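Side-chain contact in 16 kDa salivary peptide (Culex quinquefasciatus, PDB 7KCG), which is of unknown function but adopts a beta-trefoil fold and may bind sugars, as do the related ricin-type lectin domains: residues S85-D89 with G90-W94. Residues are numbered along the deposited sequence; the frame is centred on the assembly and turned at random.
Sequences SLIND and GGASW. With FMT (formic acid), chain D.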
# COMPACT_ATOMS: atom_id res chain seq x y z
N SER A 85 -16.47 -3.96 5.72
CA SER A 85 -17.03 -2.83 6.49
C SER A 85 -16.07 -1.65 6.33
O SER A 85 -14.90 -1.85 6.49
CB SER A 85 -17.15 -3.19 7.94
OG SER A 85 -16.25 -4.21 8.30
N LEU A 86 -16.57 -0.47 6.02
CA LEU A 86 -15.67 0.66 5.79
C LEU A 86 -14.90 0.99 7.06
O LEU A 86 -15.49 1.15 8.14
CB LEU A 86 -16.46 1.86 5.31
CG LEU A 86 -15.66 2.96 4.62
CD1 LEU A 86 -15.04 2.45 3.32
CD2 LEU A 86 -16.56 4.17 4.38
N ILE A 87 -13.58 1.09 6.95
CA ILE A 87 -12.73 1.39 8.10
C ILE A 87 -12.67 2.90 8.27
O ILE A 87 -12.27 3.63 7.35
CB ILE A 87 -11.33 0.78 7.91
CG1 ILE A 87 -11.44 -0.74 8.00
CG2 ILE A 87 -10.35 1.30 8.95
CD1 ILE A 87 -10.12 -1.47 7.86
N ASN A 88 -13.07 3.38 9.45
CA ASN A 88 -13.27 4.80 9.70
C ASN A 88 -12.34 5.36 10.78
O ASN A 88 -12.49 6.52 11.17
CB ASN A 88 -14.73 5.05 10.09
CG ASN A 88 -15.19 6.46 9.78
OD1 ASN A 88 -14.68 7.11 8.85
ND2 ASN A 88 -16.15 6.95 10.56
N ASP A 89 -11.37 4.57 11.26
CA ASP A 89 -10.51 4.99 12.36
C ASP A 89 -9.13 5.47 11.91
O ASP A 89 -8.22 5.57 12.75
CB ASP A 89 -10.35 3.85 13.38
CG ASP A 89 -9.57 2.66 12.84
OD1 ASP A 89 -9.13 2.69 11.66
OD2 ASP A 89 -9.38 1.68 13.60
N GLY A 90 -8.95 5.74 10.62
CA GLY A 90 -7.67 6.14 10.09
C GLY A 90 -6.79 5.01 9.59
O GLY A 90 -5.83 5.27 8.86
N GLY A 91 -7.09 3.77 9.97
CA GLY A 91 -6.22 2.66 9.62
C GLY A 91 -6.18 2.37 8.13
O GLY A 91 -5.19 1.83 7.64
N ALA A 92 -7.25 2.70 7.40
CA ALA A 92 -7.30 2.46 5.97
C ALA A 92 -7.08 3.73 5.16
O ALA A 92 -7.30 3.71 3.95
CB ALA A 92 -8.64 1.84 5.57
N SER A 93 -6.68 4.82 5.81
CA SER A 93 -6.42 6.07 5.12
C SER A 93 -4.92 6.32 5.03
O SER A 93 -4.18 6.01 5.97
CB SER A 93 -7.13 7.24 5.82
OG SER A 93 -8.52 6.97 5.97
N TRP A 94 -4.47 6.85 3.89
CA TRP A 94 -3.05 6.89 3.56
C TRP A 94 -2.65 8.27 3.04
O TRP A 94 -3.35 8.85 2.20
CB TRP A 94 -2.70 5.81 2.52
CG TRP A 94 -3.01 4.40 2.97
CD1 TRP A 94 -4.18 3.70 2.80
CD2 TRP A 94 -2.12 3.52 3.67
NE1 TRP A 94 -4.07 2.45 3.34
CE2 TRP A 94 -2.82 2.32 3.90
CE3 TRP A 94 -0.80 3.64 4.12
CZ2 TRP A 94 -2.24 1.23 4.55
CZ3 TRP A 94 -0.24 2.58 4.79
CH2 TRP A 94 -0.95 1.39 5.00
C FMT D . -12.82 -0.04 12.38
O1 FMT D . -13.05 1.06 11.91
O2 FMT D . -12.64 -1.12 11.68
O HOH W 1 -9.42 4.74 7.62
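Ile87 packs against Ala92, its CB 3.7 Å from Ala92 CB. A chi1 of -69° sets CG1 of Ile87 beside the backbone N and CG2 anti to it, which brings the CG2 methyl alongside the Ala92 backbone, 3.7 Å from Ala92 N; Phe67 of strand 64-69 touches both residues. A water next to this apolar pair joins the two limbs of the chain: it donates to Ile87 O, accepts from Ala92 N at 3.0 Å and more weakly from Gly90 N, and also hydrogen-bonds with Ser93 OG. Gly90 to Ser93 form a type I beta turn, closed by Ser93 N to Gly90 O at 3.2 Å, that leads from the loop after strand 76-81 into strand 93-98 of the beta-trefoil. Gly90 enters it with a positive phi (91°). The Asp89 side is polar but firmly bonded: its carboxylate curls back in an Asx turn, OD1 accepting from Gly91 N at 2.9 Å, on its anti side and 35° out of the carboxylate plane, while OD2 forms a salt bridge with Lys111. Looser is the exposed Asn88, whose N gives a long, weak hydrogen bond to a formic acid molecule, probably from the crystallisation liquor.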